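Local coordinates for T-cell surface protein tactile (PDB 6ARQ) that may take part in adhesive interactions of activated T and NK cells and promotes NK cell adhesion to target cells by binding PVR through its extracellular region, at residues D21-C26 with T83-N88; F34-W39 with I49-P54; G95-M100 with Y113-Q118. The protein carries 1 engineered substitution. All coordinates share one frame; numbering follows the deposited sequence.

Interaction 1 of 3, residues D21-C26 with T83-N88; sequences DVNLTC and TLHLRN. With NAG (2-acetamido-2-deoxy-beta-D-glucopyranose), chain F.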
loop_
_atom_site.group_PDB
_atom_site.type_symbol
_atom_site.label_atom_id
_atom_site.label_comp_id
_atom_site.label_asym_id
_atom_site.label_seq_id
_atom_site.Cartn_x
_atom_site.Cartn_y
_atom_site.Cartn_z
ATOM N N ASP A 21 46.732 29.551 1.855
ATOM C CA ASP A 21 46.099 29.772 0.554
ATOM C C ASP A 21 45.889 28.430 -0.142
ATOM O O ASP A 21 46.817 27.619 -0.194
ATOM C CB ASP A 21 46.959 30.708 -0.321
ATOM C CG ASP A 21 46.920 32.186 0.038
ATOM O OD1 ASP A 21 46.681 32.509 1.223
ATOM O OD2 ASP A 21 47.183 33.018 -0.856
ATOM N N VAL A 22 44.672 28.180 -0.653
ATOM C CA VAL A 22 44.364 26.929 -1.347
ATOM C C VAL A 22 43.457 27.206 -2.567
ATOM O O VAL A 22 42.624 28.118 -2.539
ATOM C CB VAL A 22 43.781 25.840 -0.389
ATOM C CG1 VAL A 22 42.296 26.049 -0.090
ATOM C CG2 VAL A 22 44.040 24.433 -0.919
ATOM N N ASN A 23 43.663 26.433 -3.645
ATOM C CA ASN A 23 42.869 26.520 -4.864
ATOM C C ASN A 23 42.214 25.163 -5.125
ATOM O O ASN A 23 42.898 24.209 -5.509
ATOM C CB ASN A 23 43.702 26.975 -6.087
ATOM C CG ASN A 23 44.823 27.956 -5.846
ATOM O OD1 ASN A 23 44.716 28.876 -5.018
ATOM N ND2 ASN A 23 45.909 27.748 -6.626
ATOM N N LEU A 24 40.899 25.065 -4.870
ATOM C CA LEU A 24 40.139 23.837 -5.108
ATOM C C LEU A 24 39.817 23.789 -6.594
ATOM O O LEU A 24 39.069 24.636 -7.080
ATOM C CB LEU A 24 38.863 23.773 -4.235
ATOM C CG LEU A 24 39.029 23.967 -2.717
ATOM C CD1 LEU A 24 37.698 24.251 -2.061
ATOM C CD2 LEU A 24 39.690 22.762 -2.058
ATOM N N THR A 25 40.452 22.859 -7.331
ATOM C CA THR A 25 40.300 22.758 -8.782
ATOM C C THR A 25 39.602 21.462 -9.193
ATOM O O THR A 25 40.009 20.373 -8.787
ATOM C CB THR A 25 41.673 22.883 -9.472
ATOM O OG1 THR A 25 42.401 23.970 -8.898
ATOM C CG2 THR A 25 41.563 23.084 -10.983
ATOM N N CYS A 26 38.563 21.602 -10.029
ATOM C CA CYS A 26 37.799 20.506 -10.615
ATOM C C CYS A 26 38.189 20.407 -12.095
ATOM O O CYS A 26 37.702 21.185 -12.920
ATOM C CB CYS A 26 36.297 20.720 -10.425
ATOM S SG CYS A 26 35.738 20.614 -8.703
ATOM N N THR A 83 38.229 26.376 -10.927
ATOM C CA THR A 83 38.922 26.673 -9.672
ATOM C C THR A 83 38.193 27.685 -8.783
ATOM O O THR A 83 37.643 28.668 -9.278
ATOM C CB THR A 83 40.340 27.200 -9.986
ATOM O OG1 THR A 83 40.904 26.456 -11.069
ATOM C CG2 THR A 83 41.274 27.136 -8.790
ATOM N N LEU A 84 38.245 27.445 -7.456
ATOM C CA LEU A 84 37.730 28.301 -6.384
ATOM C C LEU A 84 38.924 28.709 -5.511
ATOM O O LEU A 84 39.593 27.843 -4.939
ATOM C CB LEU A 84 36.635 27.576 -5.572
ATOM C CG LEU A 84 36.102 28.264 -4.309
ATOM C CD1 LEU A 84 35.117 29.376 -4.645
ATOM C CD2 LEU A 84 35.437 27.261 -3.393
ATOM N N HIS A 85 39.212 30.017 -5.446
ATOM C CA HIS A 85 40.357 30.551 -4.710
ATOM C C HIS A 85 39.990 31.004 -3.304
ATOM O O HIS A 85 39.033 31.758 -3.116
ATOM C CB HIS A 85 41.005 31.708 -5.479
ATOM C CG HIS A 85 41.462 31.322 -6.849
ATOM N ND1 HIS A 85 42.643 30.634 -7.046
ATOM C CD2 HIS A 85 40.867 31.521 -8.046
ATOM C CE1 HIS A 85 42.735 30.446 -8.351
ATOM N NE2 HIS A 85 41.689 30.961 -8.994
ATOM N N LEU A 86 40.774 30.532 -2.318
ATOM C CA LEU A 86 40.636 30.857 -0.896
ATOM C C LEU A 86 41.998 31.299 -0.376
ATOM O O LEU A 86 42.963 30.538 -0.479
ATOM C CB LEU A 86 40.088 29.654 -0.100
ATOM C CG LEU A 86 38.705 29.123 -0.507
ATOM C CD1 LEU A 86 38.537 27.678 -0.107
ATOM C CD2 LEU A 86 37.582 29.978 0.066
ATOM N N ARG A 87 42.093 32.546 0.122
ATOM C CA ARG A 87 43.349 33.136 0.604
ATOM C C ARG A 87 43.235 33.624 2.049
ATOM O O ARG A 87 42.180 34.126 2.438
ATOM C CB ARG A 87 43.774 34.305 -0.303
ATOM C CG ARG A 87 44.041 33.902 -1.748
ATOM C CD ARG A 87 44.365 35.092 -2.624
ATOM N NE ARG A 87 44.159 34.784 -4.040
ATOM C CZ ARG A 87 43.016 34.979 -4.690
ATOM N NH1 ARG A 87 41.966 35.492 -4.061
ATOM N NH2 ARG A 87 42.916 34.666 -5.975
ATOM N N ASN A 88 44.343 33.508 2.826
ATOM C CA ASN A 88 44.474 33.907 4.242
ATOM C C ASN A 88 43.250 33.418 5.047
ATOM O O ASN A 88 42.523 34.208 5.659
ATOM C CB ASN A 88 44.678 35.426 4.372
ATOM C CG ASN A 88 45.827 35.816 5.269
ATOM O OD1 ASN A 88 45.837 35.541 6.475
ATOM N ND2 ASN A 88 46.813 36.493 4.702
HETATM C C1 NAG F . 47.111 28.532 -6.561
HETATM C C2 NAG F . 46.964 29.896 -7.238
HETATM C C3 NAG F . 48.292 30.638 -7.068
HETATM C C4 NAG F . 48.713 30.705 -5.599
HETATM C C5 NAG F . 48.784 29.300 -5.000
HETATM C C6 NAG F . 49.048 29.292 -3.511
HETATM C C7 NAG F . 46.010 30.575 -9.423
HETATM C C8 NAG F . 45.748 30.141 -10.835
HETATM N N2 NAG F . 46.663 29.689 -8.648
HETATM O O3 NAG F . 48.180 31.955 -7.597
HETATM O O4 NAG F . 49.987 31.332 -5.495
HETATM O O5 NAG F . 47.526 28.630 -5.194
HETATM O O6 NAG F . 49.013 27.972 -2.983
HETATM O O7 NAG F . 45.652 31.674 -9.004
HETATM O O HOH W 1 44.075 30.781 -3.165
#

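Interaction 2 of 3, residues F34-W39 with I49-P54; sequences FVQMQW and IAVYHP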
loop_
_atom_site.group_PDB
_atom_site.type_symbol
_atom_site.label_atom_id
_atom_site.label_comp_id
_atom_site.label_asym_id
_atom_site.label_seq_id
_atom_site.Cartn_x
_atom_site.Cartn_y
_atom_site.Cartn_z
ATOM N N PHE A 34 30.997 22.045 -22.660
ATOM C CA PHE A 34 30.635 22.276 -21.262
ATOM C C PHE A 34 29.324 23.052 -21.223
ATOM O O PHE A 34 29.203 24.084 -21.884
ATOM C CB PHE A 34 31.746 23.035 -20.514
ATOM C CG PHE A 34 33.089 22.345 -20.501
ATOM C CD1 PHE A 34 33.326 21.261 -19.662
ATOM C CD2 PHE A 34 34.125 22.794 -21.311
ATOM C CE1 PHE A 34 34.568 20.621 -19.655
ATOM C CE2 PHE A 34 35.372 22.161 -21.292
ATOM C CZ PHE A 34 35.580 21.069 -20.476
ATOM N N VAL A 35 28.335 22.541 -20.482
ATOM C CA VAL A 35 27.015 23.161 -20.390
ATOM C C VAL A 35 27.034 24.274 -19.326
ATOM O O VAL A 35 26.725 25.418 -19.652
ATOM C CB VAL A 35 25.902 22.108 -20.136
ATOM C CG1 VAL A 35 24.546 22.765 -19.906
ATOM C CG2 VAL A 35 25.820 21.107 -21.284
ATOM N N GLN A 36 27.390 23.940 -18.073
ATOM C CA GLN A 36 27.436 24.873 -16.941
ATOM C C GLN A 36 28.256 24.285 -15.792
ATOM O O GLN A 36 28.429 23.066 -15.724
ATOM C CB GLN A 36 26.004 25.183 -16.454
ATOM C CG GLN A 36 25.845 26.532 -15.769
ATOM C CD GLN A 36 24.481 26.680 -15.154
ATOM O OE1 GLN A 36 24.220 26.212 -14.044
ATOM N NE2 GLN A 36 23.588 27.355 -15.856
ATOM N N MET A 37 28.748 25.143 -14.887
ATOM C CA MET A 37 29.513 24.714 -13.716
ATOM C C MET A 37 29.300 25.660 -12.548
ATOM O O MET A 37 29.139 26.862 -12.755
ATOM C CB MET A 37 31.008 24.536 -14.011
ATOM C CG MET A 37 31.639 25.665 -14.784
ATOM S SD MET A 37 33.169 25.094 -15.544
ATOM C CE MET A 37 32.516 24.207 -16.973
ATOM N N GLN A 38 29.282 25.114 -11.318
ATOM C CA GLN A 38 29.049 25.911 -10.114
ATOM C C GLN A 38 29.885 25.455 -8.917
ATOM O O GLN A 38 30.330 24.312 -8.866
ATOM C CB GLN A 38 27.551 25.905 -9.737
ATOM C CG GLN A 38 26.976 24.529 -9.395
ATOM C CD GLN A 38 25.478 24.552 -9.268
ATOM O OE1 GLN A 38 24.752 24.816 -10.231
ATOM N NE2 GLN A 38 24.982 24.228 -8.087
ATOM N N TRP A 39 30.088 26.380 -7.963
ATOM C CA TRP A 39 30.765 26.185 -6.682
ATOM C C TRP A 39 29.786 26.537 -5.575
ATOM O O TRP A 39 29.071 27.538 -5.691
ATOM C CB TRP A 39 32.043 27.043 -6.570
ATOM C CG TRP A 39 33.294 26.380 -7.069
ATOM C CD1 TRP A 39 34.065 26.778 -8.121
ATOM C CD2 TRP A 39 33.947 25.232 -6.504
ATOM N NE1 TRP A 39 35.128 25.918 -8.281
ATOM C CE2 TRP A 39 35.078 24.958 -7.304
ATOM C CE3 TRP A 39 33.672 24.393 -5.410
ATOM C CZ2 TRP A 39 35.945 23.893 -7.034
ATOM C CZ3 TRP A 39 34.532 23.338 -5.145
ATOM C CH2 TRP A 39 35.654 23.098 -5.949
ATOM N N ILE A 49 27.946 29.754 -4.331
ATOM C CA ILE A 49 29.030 30.740 -4.338
ATOM C C ILE A 49 29.144 31.405 -5.725
ATOM O O ILE A 49 29.045 32.632 -5.813
ATOM C CB ILE A 49 30.383 30.117 -3.868
ATOM C CG1 ILE A 49 30.249 29.473 -2.462
ATOM C CG2 ILE A 49 31.512 31.162 -3.892
ATOM C CD1 ILE A 49 31.344 28.467 -2.076
ATOM N N ALA A 50 29.372 30.609 -6.790
ATOM C CA ALA A 50 29.526 31.122 -8.153
ATOM C C ALA A 50 29.062 30.117 -9.204
ATOM O O ALA A 50 29.158 28.912 -8.986
ATOM C CB ALA A 50 30.979 31.494 -8.409
ATOM N N VAL A 51 28.558 30.625 -10.346
ATOM C CA VAL A 51 28.093 29.829 -11.491
ATOM C C VAL A 51 28.742 30.387 -12.767
ATOM O O VAL A 51 28.807 31.605 -12.936
ATOM C CB VAL A 51 26.537 29.783 -11.619
ATOM C CG1 VAL A 51 26.095 28.884 -12.769
ATOM C CG2 VAL A 51 25.877 29.324 -10.327
ATOM N N TYR A 52 29.217 29.498 -13.655
ATOM C CA TYR A 52 29.798 29.880 -14.936
ATOM C C TYR A 52 29.128 29.119 -16.074
ATOM O O TYR A 52 29.003 27.894 -16.027
ATOM C CB TYR A 52 31.325 29.675 -14.975
ATOM C CG TYR A 52 31.937 29.944 -16.336
ATOM C CD1 TYR A 52 32.218 31.242 -16.753
ATOM C CD2 TYR A 52 32.206 28.903 -17.220
ATOM C CE1 TYR A 52 32.759 31.497 -18.013
ATOM C CE2 TYR A 52 32.727 29.146 -18.490
ATOM C CZ TYR A 52 33.015 30.444 -18.878
ATOM O OH TYR A 52 33.544 30.681 -20.123
ATOM N N HIS A 53 28.738 29.863 -17.112
ATOM C CA HIS A 53 28.138 29.348 -18.334
ATOM C C HIS A 53 28.943 29.884 -19.526
ATOM O O HIS A 53 29.235 31.081 -19.548
ATOM C CB HIS A 53 26.661 29.750 -18.422
ATOM C CG HIS A 53 25.899 29.015 -19.477
ATOM N ND1 HIS A 53 26.029 29.334 -20.818
ATOM C CD2 HIS A 53 24.984 28.027 -19.351
ATOM C CE1 HIS A 53 25.214 28.516 -21.462
ATOM N NE2 HIS A 53 24.564 27.711 -20.622
ATOM N N PRO A 54 29.316 29.045 -20.525
ATOM C CA PRO A 54 30.127 29.548 -21.653
ATOM C C PRO A 54 29.479 30.676 -22.464
ATOM O O PRO A 54 30.207 31.489 -23.035
ATOM C CB PRO A 54 30.324 28.306 -22.524
ATOM C CG PRO A 54 30.191 27.170 -21.576
ATOM C CD PRO A 54 29.093 27.592 -20.650
#

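Interaction 3 of 3, residues G95-M100 with Y113-Q118; sequences GRYECM and YNLLIQ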
loop_
_atom_site.group_PDB
_atom_site.type_symbol
_atom_site.label_atom_id
_atom_site.label_comp_id
_atom_site.label_asym_id
_atom_site.label_seq_id
_atom_site.Cartn_x
_atom_site.Cartn_y
_atom_site.Cartn_z
ATOM N N GLY A 95 34.904 23.852 6.055
ATOM C CA GLY A 95 33.654 23.210 5.664
ATOM C C GLY A 95 33.726 22.450 4.357
ATOM O O GLY A 95 34.790 22.368 3.734
ATOM N N ARG A 96 32.580 21.890 3.934
ATOM C CA ARG A 96 32.455 21.125 2.694
ATOM C C ARG A 96 32.105 22.039 1.522
ATOM O O ARG A 96 31.130 22.788 1.591
ATOM C CB ARG A 96 31.398 20.021 2.843
ATOM C CG ARG A 96 31.929 18.712 3.416
ATOM C CD ARG A 96 30.821 17.851 4.006
ATOM N NE ARG A 96 29.827 17.445 3.009
ATOM C CZ ARG A 96 29.800 16.260 2.406
ATOM N NH1 ARG A 96 30.712 15.339 2.695
ATOM N NH2 ARG A 96 28.857 15.983 1.516
ATOM N N TYR A 97 32.913 21.977 0.452
ATOM C CA TYR A 97 32.746 22.746 -0.779
ATOM C C TYR A 97 32.531 21.788 -1.941
ATOM O O TYR A 97 33.388 20.944 -2.207
ATOM C CB TYR A 97 33.962 23.655 -1.035
ATOM C CG TYR A 97 34.102 24.786 -0.041
ATOM C CD1 TYR A 97 33.485 26.012 -0.259
ATOM C CD2 TYR A 97 34.877 24.640 1.107
ATOM C CE1 TYR A 97 33.616 27.061 0.649
ATOM C CE2 TYR A 97 35.016 25.681 2.023
ATOM C CZ TYR A 97 34.385 26.891 1.789
ATOM O OH TYR A 97 34.514 27.924 2.682
ATOM N N GLU A 98 31.381 21.900 -2.618
ATOM C CA GLU A 98 31.029 21.030 -3.735
ATOM C C GLU A 98 31.053 21.777 -5.060
ATOM O O GLU A 98 30.590 22.917 -5.139
ATOM C CB GLU A 98 29.633 20.417 -3.509
ATOM C CG GLU A 98 29.289 19.277 -4.456
ATOM C CD GLU A 98 27.811 19.032 -4.677
ATOM O OE1 GLU A 98 27.349 19.210 -5.827
ATOM O OE2 GLU A 98 27.117 18.640 -3.711
ATOM N N CYS A 99 31.580 21.116 -6.106
ATOM C CA CYS A 99 31.585 21.632 -7.470
ATOM C C CYS A 99 30.736 20.707 -8.334
ATOM O O CYS A 99 30.762 19.486 -8.155
ATOM C CB CYS A 99 32.999 21.818 -8.027
ATOM S SG CYS A 99 33.720 20.347 -8.806
ATOM N N MET A 100 29.930 21.296 -9.215
ATOM C CA MET A 100 29.065 20.546 -10.114
ATOM C C MET A 100 29.387 20.941 -11.542
ATOM O O MET A 100 29.301 22.119 -11.889
ATOM C CB MET A 100 27.589 20.787 -9.780
ATOM C CG MET A 100 26.680 19.718 -10.320
ATOM S SD MET A 100 24.939 20.028 -9.962
ATOM C CE MET A 100 24.862 19.543 -8.227
ATOM N N TYR A 113 34.920 18.705 -1.661
ATOM C CA TYR A 113 36.160 19.007 -0.957
ATOM C C TYR A 113 35.847 19.381 0.483
ATOM O O TYR A 113 35.186 20.394 0.720
ATOM C CB TYR A 113 36.914 20.158 -1.648
ATOM C CG TYR A 113 37.593 19.795 -2.950
ATOM C CD1 TYR A 113 38.863 19.225 -2.959
ATOM C CD2 TYR A 113 37.005 20.097 -4.174
ATOM C CE1 TYR A 113 39.511 18.918 -4.155
ATOM C CE2 TYR A 113 37.643 19.799 -5.378
ATOM C CZ TYR A 113 38.898 19.210 -5.362
ATOM O OH TYR A 113 39.543 18.910 -6.536
ATOM N N ASN A 114 36.294 18.560 1.443
ATOM C CA ASN A 114 36.086 18.846 2.858
ATOM C C ASN A 114 37.330 19.562 3.375
ATOM O O ASN A 114 38.352 18.929 3.640
ATOM C CB ASN A 114 35.757 17.573 3.652
ATOM C CG ASN A 114 35.391 17.807 5.104
ATOM O OD1 ASN A 114 34.791 18.824 5.482
ATOM N ND2 ASN A 114 35.723 16.846 5.953
ATOM N N LEU A 115 37.258 20.902 3.428
ATOM C CA LEU A 115 38.354 21.760 3.868
ATOM C C LEU A 115 38.368 21.857 5.388
ATOM O O LEU A 115 37.384 22.285 5.996
ATOM C CB LEU A 115 38.241 23.154 3.221
ATOM C CG LEU A 115 39.317 24.192 3.569
ATOM C CD1 LEU A 115 40.679 23.816 2.985
ATOM C CD2 LEU A 115 38.908 25.564 3.090
ATOM N N LEU A 116 39.490 21.444 5.993
ATOM C CA LEU A 116 39.696 21.453 7.438
ATOM C C LEU A 116 40.846 22.392 7.791
ATOM O O LEU A 116 41.956 22.227 7.281
ATOM C CB LEU A 116 39.969 20.029 7.956
ATOM C CG LEU A 116 38.825 19.025 7.783
ATOM C CD1 LEU A 116 39.190 17.948 6.777
ATOM C CD2 LEU A 116 38.443 18.401 9.108
ATOM N N ILE A 117 40.564 23.402 8.634
ATOM C CA ILE A 117 41.551 24.390 9.075
ATOM C C ILE A 117 42.027 24.004 10.484
ATOM O O ILE A 117 41.228 23.979 11.424
ATOM C CB ILE A 117 41.004 25.853 9.003
ATOM C CG1 ILE A 117 40.439 26.214 7.590
ATOM C CG2 ILE A 117 42.040 26.883 9.488
ATOM C CD1 ILE A 117 41.431 26.171 6.343
ATOM N N GLN A 118 43.327 23.682 10.607
ATOM C CA GLN A 118 43.967 23.276 11.860
ATOM C C GLN A 118 44.927 24.356 12.352
ATOM O O GLN A 118 44.528 25.240 13.106
ATOM C CB GLN A 118 44.713 21.944 11.682
ATOM C CG GLN A 118 43.801 20.738 11.477
ATOM C CD GLN A 118 44.579 19.458 11.306
ATOM O OE1 GLN A 118 45.293 19.258 10.316
ATOM N NE2 GLN A 118 44.433 18.545 12.255
#

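Interaction 1 of 3, residues D21-C26 with T83-N88
V22 to T25 of the B strand and T83 to L86 of the E strand pair antiparallel in one sheet of the V-type immunoglobulin sandwich. Backbone bonds join V22 with L86 and L24 with L84, in both directions for each pair. V22, L24, L84 and L86 share the face turned to the opposite sheet. There L24 CD1 lies 4.0 Å from L86 CD1. L24 and L84 run alongside each other in the same direction, while L86 slants across L24. V22 CG1 adds a further contact on L86 CD1. L115 and Y97 of the opposite sheet pack against this row.

The other face carries N23, T25, T83 and H85. T83 CG2, anti to the backbone N, lies 3.6 Å from N23 CB and also meets T25 OG1. The glycan is attached here, with NAG C1 bonded to N23 ND2. N23 OD1 sits at the H85 ring edge and accepts a weak hydrogen bond of 3.4 Å from H85 ND1. H85 NE2 is hydrogen-bonded to T71 OG1. H85 CE1 approaches NAG O7 at 3.2 Å. Past the paired residues, N88 N donates to D21 OD1 over 3.0 Å, nearly straight (169°), from above the carboxylate plane.

Interaction 2 of 3, residues F34-W39 with I49-P54
M37, Q38 and W39 pair with Y52, V51 and A50 in the hairpin of C and C' strands of the V-type immunoglobulin domain. The backbone bonds come first. M37 and Y52 bond in both directions, with Y52 N to M37 O at 2.8 Å. W39 N donates to A50 O. W39 O is gripped twice, by I49 N at 2.8 Å and by A50 N at 3.3 Å. I49 and A50 thus both face W39, a classic beta bulge.

Side-chain packing follows. M37 and Y52 lie side by side, and M37 CG meets the Y52 ring near its plane, at the edge. V51 CG1, anti to the backbone N (chi1 -177°), lies against the Q36 amide, 3.5 Å from Q36 OE1. V51 CG2 reaches Q38 CB instead. P54 CG rests against F34 O.

Polar and ring contacts gather near H53. V35 O stands over one face of the imidazole, toward its rim, 3.2 Å from H53 CD2. H53 ND1 is hydrogen-bonded to Q55 N. The Q36 side chain crosses H53 at about a right angle, with Q36 NE2 at the ring edge.

Q36, Q38 and V51 also meet another protein chain of the assembly, consistent with ligand binding by this sheet. On the other face W39 stacks on W82 of strand 79-86 and Y52 on F72 of strand 70-73, while strand 95-104 borders strand 33-42.

Interaction 3 of 3, residues G95-M100 with Y113-Q118
The Y97 and Y113 rings each have a backbone oxygen of the partner strand at the edge. Y113 O lies near the plane of the Y97 ring, and Y97 O near the plane of the Y113 ring. L115 CD2 comes to the Y97 ring obliquely, 4.0 Å from Y97 CE2. Both side chains point to the face that packs on the other sheet, where L24 touches both tyrosines. W39 lies against Y113.

The strands are F and G of the V-type immunoglobulin domain, a hairpin paired antiparallel. Y97 N donates to Y113 O and Y113 N to Y97 O, each at 2.8 Å. G95 and L115 form the next hydrogen-bonded pair, G95 N to L115 O and L115 N to G95 O, both 2.9 Å. Between the two pairs, R96 CA lies 3.4 Å from Y113 O in a CA-H...O contact.

R96 and N114 are on the other face. N114 CG, anti to the backbone N (chi1 -174°), lies 4.0 Å from R96 CG. N114 OD1 comes within 3.5 Å of R96 CG. This is a contact with the aliphatic part of the arginine. The guanidinium turns to a salt bridge with E11, and N114 ND2 is hydrogen-bonded to N13 OD1.

The hydroxyls are also satisfied. Y97 OH hydrogen-bonds to V93 O four residues back, which fits the tyrosine corner of immunoglobulin F strands. Y113 OH hydrogen-bonds to T25 O. Each tyrosine therefore combines a buried ring with a polar tip that pairs with a backbone carbonyl.

Overall arrangement
From the N terminus, segment 21-26 comes first, but its partner 83-88 lies far along the chain. Interaction 1 therefore closes a long loop, and the 34-39/49-54 hairpin of interaction 2 is nested inside it. Interaction 3 opens only after that loop has closed and joins the last two strands as a second hairpin. Nothing crosses. Interactions 2 and 3 lie in the same sheet, where strands 33-42 and 95-104 are neighbours and Q38 N probably bonds to M100 O. Interaction 1 belongs to the opposite sheet. The C26-C99 disulfide ties it to interaction 3, and W39 packs beside that bridge, so all three contacts meet in the sandwich core.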